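Local structure of putative branched-chain amino acid ABC transporter, periplasmic branched-chain amino acid-binding protein (4RU0) at residues 121-125 with 146-150; 157-161 with 195-200; 331-335 with 377-381; 363-369 with 383-388. The protein probably serves as the periplasmic solute-binding component of an ABC transporter, capturing a branched-chain amino acid or similar small solute for uptake. Residues are numbered along the deposited sequence.

Interaction 1. Residues 121-125 with 146-150; sequences SERAE and VFPYN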
# COMPACT_ATOMS: atom_id res chain seq x y z
N SER A 121 -5.54 14.71 7.21
CA SER A 121 -4.13 15.06 7.26
C SER A 121 -3.81 16.27 8.13
O SER A 121 -2.89 16.23 8.96
CB SER A 121 -3.61 15.30 5.84
OG SER A 121 -2.24 15.69 5.86
N GLU A 122 -4.55 17.36 7.95
CA GLU A 122 -4.23 18.59 8.64
C GLU A 122 -4.56 18.51 10.12
O GLU A 122 -3.78 18.98 10.96
CB GLU A 122 -4.95 19.77 7.98
CG GLU A 122 -4.56 19.95 6.52
CD GLU A 122 -5.23 21.14 5.85
OE1 GLU A 122 -6.42 21.03 5.46
OE2 GLU A 122 -4.56 22.19 5.68
N ARG A 123 -5.68 17.90 10.47
CA ARG A 123 -6.06 17.86 11.87
C ARG A 123 -5.31 16.76 12.61
O ARG A 123 -5.19 16.79 13.83
CB ARG A 123 -7.58 17.71 12.03
CG ARG A 123 -8.15 16.32 11.85
CD ARG A 123 -9.63 16.32 12.26
NE ARG A 123 -10.50 17.02 11.32
CZ ARG A 123 -11.82 17.13 11.46
NH1 ARG A 123 -12.44 16.60 12.50
NH2 ARG A 123 -12.54 17.78 10.55
N ALA A 124 -4.76 15.81 11.86
CA ALA A 124 -3.89 14.79 12.44
C ALA A 124 -2.58 15.41 12.92
O ALA A 124 -2.03 15.00 13.94
CB ALA A 124 -3.62 13.68 11.45
N GLU A 125 -2.08 16.38 12.17
CA GLU A 125 -0.87 17.09 12.55
C GLU A 125 -1.08 17.89 13.83
O GLU A 125 -0.24 17.86 14.73
CB GLU A 125 -0.41 18.01 11.42
CG GLU A 125 0.88 18.77 11.71
CD GLU A 125 1.57 19.27 10.45
OE1 GLU A 125 1.24 18.79 9.35
OE2 GLU A 125 2.45 20.15 10.57
N VAL A 146 7.93 18.26 6.12
CA VAL A 146 6.74 19.05 5.82
C VAL A 146 5.50 18.33 6.33
O VAL A 146 4.50 18.96 6.67
CB VAL A 146 6.63 19.33 4.30
CG1 VAL A 146 5.32 20.00 3.95
CG2 VAL A 146 7.80 20.19 3.85
N PHE A 147 5.59 17.00 6.42
CA PHE A 147 4.47 16.18 6.90
C PHE A 147 4.83 15.34 8.12
O PHE A 147 4.94 14.12 8.01
CB PHE A 147 3.97 15.28 5.77
CG PHE A 147 3.29 16.02 4.66
CD1 PHE A 147 4.03 16.55 3.62
CD2 PHE A 147 1.92 16.20 4.67
CE1 PHE A 147 3.41 17.23 2.60
CE2 PHE A 147 1.29 16.88 3.65
CZ PHE A 147 2.03 17.40 2.61
N PRO A 148 4.98 15.98 9.28
CA PRO A 148 5.43 15.31 10.51
C PRO A 148 4.59 14.10 10.89
O PRO A 148 5.15 13.10 11.35
CB PRO A 148 5.28 16.41 11.58
CG PRO A 148 5.26 17.68 10.83
CD PRO A 148 4.63 17.39 9.52
N TYR A 149 3.28 14.16 10.69
CA TYR A 149 2.39 13.10 11.15
C TYR A 149 1.62 12.40 10.02
O TYR A 149 0.56 11.81 10.25
CB TYR A 149 1.43 13.66 12.20
CG TYR A 149 2.15 14.01 13.47
CD1 TYR A 149 2.66 15.29 13.68
CD2 TYR A 149 2.38 13.05 14.45
CE1 TYR A 149 3.35 15.60 14.83
CE2 TYR A 149 3.07 13.35 15.61
CZ TYR A 149 3.55 14.63 15.79
OH TYR A 149 4.24 14.94 16.95
N ASN A 150 2.17 12.44 8.82
CA ASN A 150 1.59 11.73 7.68
C ASN A 150 2.62 10.76 7.08
O ASN A 150 3.70 11.18 6.67
CB ASN A 150 1.11 12.72 6.62
CG ASN A 150 0.12 12.11 5.65
OD1 ASN A 150 0.30 10.99 5.18
ND2 ASN A 150 -0.94 12.85 5.35
O HOH W 1 1.66 15.93 8.98
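Val146 lies at the edge of the contact, its backbone O 4.2 Å from Glu125 OE1 while its side chain turns to helix 418-435. Phe147 follows, bringing only the edge of its ring close to the helix: CE2 is 4.3 Å from Ser121 OG. From Phe147 to Asn150 the chain makes a type I beta turn, so that Pro148, Tyr149 and Asn150 all point their CA-to-CB bonds at the last turns of helix 114-126, in the periplasmic-binding-protein fold of the leucine-binding family. Pro148 CD sits 3.7 Å from Glu125 OE1. Turn and helix are also linked through solvent, by a water that donates to Glu125 OE1 (2.9 Å) and accepts a hydrogen bond from Tyr149 N (2.9 Å). Beside it the Tyr149 side chain packs against the helix, CD1 4.0 Å from Glu125 O, and also takes a cation-pi contact from Arg359. At Asn150, where strand 150-151 starts, ND2 donates a hydrogen bond to Ser121 OG at 3.2 Å.

Interaction 2. Residues 157-161 with 195-200; sequences FYSEA and ETLGPL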
# COMPACT_ATOMS: atom_id res chain seq x y z
N PHE A 157 3.18 6.00 -5.07
CA PHE A 157 2.98 5.88 -6.51
C PHE A 157 4.18 6.39 -7.31
O PHE A 157 4.43 5.93 -8.42
CB PHE A 157 1.71 6.62 -6.92
CG PHE A 157 0.46 6.03 -6.34
CD1 PHE A 157 0.22 4.66 -6.43
CD2 PHE A 157 -0.46 6.83 -5.68
CE1 PHE A 157 -0.94 4.11 -5.88
CE2 PHE A 157 -1.61 6.28 -5.12
CZ PHE A 157 -1.85 4.92 -5.23
N TYR A 158 4.94 7.33 -6.74
CA TYR A 158 6.16 7.79 -7.41
C TYR A 158 7.17 6.66 -7.47
O TYR A 158 7.71 6.36 -8.54
CB TYR A 158 6.76 9.01 -6.71
CG TYR A 158 6.14 10.32 -7.11
CD1 TYR A 158 4.83 10.39 -7.55
CD2 TYR A 158 6.88 11.50 -7.06
CE1 TYR A 158 4.25 11.60 -7.91
CE2 TYR A 158 6.31 12.72 -7.43
CZ TYR A 158 5.00 12.76 -7.86
OH TYR A 158 4.42 13.95 -8.23
N SER A 159 7.43 6.02 -6.33
CA SER A 159 8.33 4.88 -6.30
C SER A 159 7.82 3.72 -7.15
O SER A 159 8.60 3.02 -7.78
CB SER A 159 8.54 4.39 -4.86
OG SER A 159 9.17 5.38 -4.07
N GLU A 160 6.50 3.54 -7.17
CA GLU A 160 5.90 2.46 -7.94
C GLU A 160 6.24 2.61 -9.42
O GLU A 160 6.57 1.63 -10.09
CB GLU A 160 4.39 2.41 -7.76
CG GLU A 160 3.76 1.15 -8.34
CD GLU A 160 2.25 1.24 -8.43
OE1 GLU A 160 1.71 2.36 -8.52
OE2 GLU A 160 1.60 0.17 -8.40
N ALA A 161 6.17 3.84 -9.91
CA ALA A 161 6.55 4.14 -11.28
C ALA A 161 7.97 3.68 -11.55
O ALA A 161 8.23 2.99 -12.53
CB ALA A 161 6.40 5.63 -11.57
N GLU A 195 -1.19 10.55 -10.60
CA GLU A 195 -0.03 10.66 -9.72
C GLU A 195 1.27 10.27 -10.41
O GLU A 195 2.31 10.82 -10.10
CB GLU A 195 -0.19 9.79 -8.46
CG GLU A 195 -0.77 10.52 -7.25
CD GLU A 195 -0.03 11.82 -6.93
OE1 GLU A 195 1.09 11.77 -6.39
OE2 GLU A 195 -0.60 12.90 -7.21
N THR A 196 1.19 9.32 -11.34
CA THR A 196 2.40 8.80 -11.97
C THR A 196 2.83 9.62 -13.19
O THR A 196 3.82 9.27 -13.84
CB THR A 196 2.24 7.33 -12.40
OG1 THR A 196 0.98 7.15 -13.07
CG2 THR A 196 2.30 6.41 -11.20
N LEU A 197 2.11 10.69 -13.50
CA LEU A 197 2.46 11.55 -14.64
C LEU A 197 3.86 12.15 -14.49
O LEU A 197 4.68 12.04 -15.40
CB LEU A 197 1.43 12.67 -14.81
CG LEU A 197 0.10 12.22 -15.40
CD1 LEU A 197 -0.93 13.34 -15.31
CD2 LEU A 197 0.26 11.74 -16.84
N GLY A 198 4.11 12.78 -13.35
CA GLY A 198 5.42 13.34 -13.07
C GLY A 198 6.58 12.37 -13.20
O GLY A 198 7.47 12.56 -14.05
N PRO A 199 6.59 11.31 -12.38
CA PRO A 199 7.74 10.39 -12.38
C PRO A 199 7.95 9.68 -13.72
O PRO A 199 9.09 9.48 -14.13
CB PRO A 199 7.40 9.39 -11.27
CG PRO A 199 5.93 9.50 -11.07
CD PRO A 199 5.57 10.92 -11.38
N LEU A 200 6.87 9.31 -14.40
CA LEU A 200 7.01 8.62 -15.69
C LEU A 200 7.62 9.53 -16.74
O LEU A 200 8.38 9.08 -17.59
CB LEU A 200 5.66 8.08 -16.16
CG LEU A 200 5.28 6.78 -15.42
CD1 LEU A 200 3.91 6.27 -15.83
CD2 LEU A 200 6.34 5.72 -15.65
O HOH W 2 2.58 13.35 -10.96
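This is a buried, mainly apolar contact between the first turn of helix 157-172 and the start of helix 197-207, in the lobe of the binding protein built on the seven-stranded mixed sheet. Its centre is Pro199, whose CD lies over the face of the Tyr158 ring, 4.0 Å from the ring centroid, in a CH-pi contact. One turn on, Ala161 CB touches Pro199 CB at 3.9 Å and Leu200 CD2 at 4.1 Å, while Thr196 CG2 comes to 3.5 Å from Phe157 O. Tyr158 CE1 also approaches Glu195 O, at 3.0 Å. That carbonyl accepts a bond from a water 2.7 Å away, which accepts a hydrogen bond from Gly198 N at 2.9 Å and is weakly linked to Tyr158 OH at 3.3 Å. Glu195 turns its carboxylate to Thr139, and the side chain of Phe157, about 5 Å from the bound pentaoxaheptadecane at the nearest atoms, meets the pocket residue Tyr192 edge-to-face. Helix 418-435 packs on Tyr158 and Pro199, whereas Leu200 reaches strands 210-216 and 237-241.

Interaction 3. Residues 331-335 with 377-381; sequences LVNAA and YLGLM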
# COMPACT_ATOMS: atom_id res chain seq x y z
N LEU A 331 -2.14 -8.13 7.16
CA LEU A 331 -0.99 -8.62 7.92
C LEU A 331 0.16 -7.62 7.91
O LEU A 331 0.79 -7.37 8.93
CB LEU A 331 -0.52 -9.96 7.37
CG LEU A 331 -1.50 -11.14 7.50
CD1 LEU A 331 -0.93 -12.37 6.83
CD2 LEU A 331 -1.80 -11.42 8.97
N VAL A 332 0.42 -7.04 6.74
CA VAL A 332 1.54 -6.13 6.59
C VAL A 332 1.21 -4.76 7.20
O VAL A 332 2.06 -4.12 7.81
CB VAL A 332 1.94 -5.98 5.10
CG1 VAL A 332 2.84 -4.77 4.88
CG2 VAL A 332 2.64 -7.25 4.64
N ASN A 333 -0.05 -4.35 7.05
CA ASN A 333 -0.53 -3.11 7.65
C ASN A 333 -0.38 -3.14 9.18
O ASN A 333 0.06 -2.17 9.79
CB ASN A 333 -2.00 -2.88 7.28
CG ASN A 333 -2.37 -1.42 7.23
OD1 ASN A 333 -1.54 -0.57 6.90
ND2 ASN A 333 -3.62 -1.11 7.55
N ALA A 334 -0.74 -4.28 9.78
CA ALA A 334 -0.70 -4.43 11.22
C ALA A 334 0.73 -4.55 11.74
O ALA A 334 1.05 -4.05 12.82
CB ALA A 334 -1.51 -5.64 11.65
N ALA A 335 1.59 -5.21 10.97
CA ALA A 335 2.96 -5.45 11.39
C ALA A 335 3.77 -4.16 11.45
O ALA A 335 4.62 -3.98 12.33
CB ALA A 335 3.63 -6.45 10.47
N TYR A 377 8.25 -12.59 8.07
CA TYR A 377 7.72 -11.81 6.95
C TYR A 377 8.72 -11.70 5.80
O TYR A 377 8.68 -10.73 5.04
CB TYR A 377 7.33 -10.40 7.42
CG TYR A 377 5.98 -10.31 8.08
CD1 TYR A 377 4.87 -9.85 7.37
CD2 TYR A 377 5.81 -10.66 9.41
CE1 TYR A 377 3.63 -9.76 7.97
CE2 TYR A 377 4.57 -10.57 10.02
CZ TYR A 377 3.49 -10.12 9.30
OH TYR A 377 2.25 -10.03 9.90
N LEU A 378 9.60 -12.69 5.67
CA LEU A 378 10.70 -12.60 4.71
C LEU A 378 10.24 -12.42 3.26
O LEU A 378 10.68 -11.49 2.57
CB LEU A 378 11.59 -13.83 4.81
CG LEU A 378 12.94 -13.68 4.11
CD1 LEU A 378 13.64 -12.41 4.59
CD2 LEU A 378 13.82 -14.90 4.34
N GLY A 379 9.35 -13.28 2.79
CA GLY A 379 8.85 -13.14 1.43
C GLY A 379 7.65 -12.21 1.29
O GLY A 379 7.26 -11.86 0.17
N LEU A 380 7.08 -11.81 2.42
CA LEU A 380 5.80 -11.11 2.42
C LEU A 380 5.96 -9.59 2.46
O LEU A 380 5.21 -8.85 1.81
CB LEU A 380 4.96 -11.57 3.62
CG LEU A 380 3.52 -11.08 3.71
CD1 LEU A 380 2.78 -11.29 2.39
CD2 LEU A 380 2.80 -11.81 4.84
N MSE A 381 6.94 -9.12 3.22
CA MSE A 381 7.16 -7.69 3.40
C MSE A 381 8.61 -7.33 3.11
O MSE A 381 9.53 -8.08 3.44
CB MSE A 381 6.78 -7.27 4.82
CG MSE A 381 7.08 -5.81 5.16
SE MSE A 381 6.86 -5.45 7.06
CE MSE A 381 5.12 -6.27 7.28
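Here a compact turn, 377-381, packs on the long helix 325-348 in the lobe of the periplasmic-binding-protein fold that lies across the ligand cleft from the seven-stranded sheet. The turn follows helix 369-375 and is closed by a backbone hydrogen bond from Met381 N to Tyr377 O at 3.0 Å, which lets Tyr377, Leu380 and Met381 all direct their CA-to-CB bonds at the helix. Val332, Met381 and Tyr377 lose the most surface. Val332 faces all three side chains of the turn: its CG1 is 3.6 Å from the CE of Met381, a selenomethionine in this crystal, and its CG2 is 4.0 Å from Leu380 CG and 4.3 Å from Tyr377 CE1, near the plane of the tyrosine ring. Met381 reaches across to the helix, and its CE also meets Ala335 CB at 3.5 Å; both Val332 and Met381 also touch Met154. The tyrosine ring lies against Leu331 and Ala335, residues one helical turn apart, and Ile300 of helix 299-309 packs against it too. Leu331 CD1 adds a looser contact with Leu380 CD2 at 4.3 Å, and His301 touches both leucines. Ala335 CB makes an off-centre CH-pi contact with Tyr377, 4.3 Å from the ring centroid, and Tyr377 OH comes to 3.2 Å from Leu331 O.

Interaction 4. Residues 363-369 with 383-388; sequences EHLNIDD and NLKLSC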
# COMPACT_ATOMS: atom_id res chain seq x y z
N GLU A 363 9.59 6.97 12.50
CA GLU A 363 10.73 7.63 11.87
C GLU A 363 12.05 6.90 12.16
O GLU A 363 13.08 7.20 11.55
CB GLU A 363 10.82 9.09 12.31
CG GLU A 363 9.64 9.93 11.84
CD GLU A 363 9.86 11.43 11.96
OE1 GLU A 363 10.54 11.86 12.91
OE2 GLU A 363 9.36 12.18 11.09
N HIS A 364 12.02 5.95 13.08
CA HIS A 364 13.22 5.19 13.39
C HIS A 364 13.06 3.71 13.05
O HIS A 364 13.85 2.88 13.50
CB HIS A 364 13.59 5.36 14.86
CG HIS A 364 14.18 6.70 15.18
ND1 HIS A 364 13.40 7.83 15.33
CD2 HIS A 364 15.46 7.10 15.33
CE1 HIS A 364 14.18 8.86 15.58
NE2 HIS A 364 15.44 8.45 15.59
N LEU A 365 12.06 3.39 12.25
CA LEU A 365 11.87 2.03 11.78
C LEU A 365 13.09 1.55 11.02
O LEU A 365 13.59 2.25 10.13
CB LEU A 365 10.63 1.92 10.90
CG LEU A 365 9.35 1.44 11.56
CD1 LEU A 365 8.25 1.27 10.52
CD2 LEU A 365 9.59 0.14 12.30
N ASN A 366 13.58 0.37 11.38
CA ASN A 366 14.69 -0.24 10.68
C ASN A 366 14.48 -1.75 10.63
O ASN A 366 15.00 -2.49 11.46
CB ASN A 366 16.02 0.10 11.34
CG ASN A 366 17.22 -0.24 10.47
OD1 ASN A 366 17.22 -1.25 9.75
ND2 ASN A 366 18.25 0.59 10.52
N ILE A 367 13.70 -2.18 9.65
CA ILE A 367 13.40 -3.59 9.45
C ILE A 367 14.43 -4.25 8.55
O ILE A 367 14.50 -3.95 7.36
CB ILE A 367 12.00 -3.77 8.85
CG1 ILE A 367 10.95 -3.02 9.67
CG2 ILE A 367 11.66 -5.24 8.74
CD1 ILE A 367 10.81 -3.53 11.08
N ASP A 368 15.22 -5.15 9.13
CA ASP A 368 16.24 -5.92 8.39
C ASP A 368 15.67 -7.21 7.82
O ASP A 368 14.54 -7.59 8.11
CB ASP A 368 17.42 -6.27 9.31
CG ASP A 368 18.34 -5.10 9.56
OD1 ASP A 368 18.44 -4.23 8.67
OD2 ASP A 368 18.95 -5.05 10.64
N ASP A 369 16.48 -7.90 7.03
CA ASP A 369 16.14 -9.25 6.61
C ASP A 369 16.18 -10.20 7.81
O ASP A 369 15.38 -11.12 7.91
CB ASP A 369 17.08 -9.74 5.51
CG ASP A 369 16.69 -9.23 4.15
OD1 ASP A 369 15.48 -9.08 3.89
OD2 ASP A 369 17.60 -8.98 3.33
N ASN A 383 12.15 -4.78 3.21
CA ASN A 383 12.88 -4.02 4.22
C ASN A 383 12.30 -2.62 4.37
O ASN A 383 11.77 -2.04 3.41
CB ASN A 383 14.37 -3.92 3.86
CG ASN A 383 15.10 -5.24 4.04
OD1 ASN A 383 14.49 -6.31 4.10
ND2 ASN A 383 16.43 -5.18 4.13
N LEU A 384 12.39 -2.07 5.57
CA LEU A 384 11.92 -0.71 5.85
C LEU A 384 12.97 0.06 6.63
O LEU A 384 13.40 -0.37 7.69
CB LEU A 384 10.61 -0.73 6.63
CG LEU A 384 9.32 -1.03 5.88
CD1 LEU A 384 8.17 -1.15 6.86
CD2 LEU A 384 9.06 0.07 4.87
N LYS A 385 13.37 1.20 6.09
CA LYS A 385 14.24 2.10 6.83
C LYS A 385 13.74 3.53 6.66
O LYS A 385 13.98 4.17 5.64
CB LYS A 385 15.69 1.97 6.37
CG LYS A 385 16.69 2.75 7.23
CD LYS A 385 18.08 2.14 7.15
CE LYS A 385 19.13 3.09 7.69
NZ LYS A 385 19.26 4.31 6.84
N LEU A 386 13.02 4.01 7.67
CA LEU A 386 12.45 5.35 7.63
C LEU A 386 13.34 6.37 8.33
O LEU A 386 14.27 6.01 9.05
CB LEU A 386 11.06 5.37 8.27
CG LEU A 386 9.87 4.89 7.44
CD1 LEU A 386 9.88 3.37 7.28
CD2 LEU A 386 8.57 5.37 8.08
N SER A 387 13.04 7.63 8.09
CA SER A 387 13.71 8.74 8.75
C SER A 387 12.76 9.92 8.76
O SER A 387 11.67 9.85 8.18
CB SER A 387 15.01 9.10 8.03
OG SER A 387 14.75 9.80 6.82
N CYS A 388 13.16 11.00 9.43
CA CYS A 388 12.38 12.23 9.42
C CYS A 388 12.25 12.75 7.99
O CYS A 388 11.25 13.34 7.61
CB CYS A 388 13.02 13.28 10.32
SG CYS A 388 12.45 14.97 10.01
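Three backbone hydrogen bonds join the two segments: Ile367 N to Leu384 O at 2.7 Å, Leu386 N to Leu365 O at 3.1 Å, and a weak one from Leu384 N to Ile367 O at 3.3 Å. They define a short two-stranded antiparallel sheet, separate from the large mixed sheet of this periplasmic-binding-protein fold, in which Ile367 and Leu384 are the hydrogen-bonded pair and Asn366 and Lys385 the non-hydrogen-bonded pair. CA-H...O contacts supplement the ladder, as from Lys385 CA to Leu365 O at 3.4 Å and from Asn366 CA to Leu384 O at 3.3 Å. Beyond the strands, Ser387 CA makes a similar contact with Glu363 O at 3.3 Å. The Glu363 carboxylate forms a salt bridge with Arg441 and a hydrogen bond with His391, next to Cys388, which forms a disulfide with Cys443; the C-terminal tail is thus fastened to this end of the ribbon. The sheet's two faces differ in character. Asn366 and Lys385 lie on the exposed one, touching through ND2 and CD at 3.7 Å. Ile367 and Leu384 share the buried one and meet at 3.8 Å between CG1 and CB, while Ile367 and Leu365 reach Glu339 of helix 325-348. Leu365 further packs on both partner-segment leucines, with its CD1 4.4 Å from Leu384 CD1 and its CB 4.0 Å from Leu386 CD1.

Following the chain from the N terminus, interaction 1 closes first, joining the end of helix 114-126 to the turn before strand 150-151. Interaction 2 opens only after that and brings together two helix starts in the other lobe, with strand 182-188 in the intervening loop. Interactions 3 and 4 come last and cross: 363-369 falls between 331-335 and 377-381, and 383-388 follows both. Interaction 3 ties the turn after helix 369-375 to helix 325-348, and interaction 4 pairs the strands before and after that helix; the two touch where Leu378 CD1 meets Asp369 OD1 at 3.9 Å. Interactions 2 and 3 lie on opposite sides of the chain's centre, whereas interactions 1 and 4 approach to about 4 Å between nearest atoms.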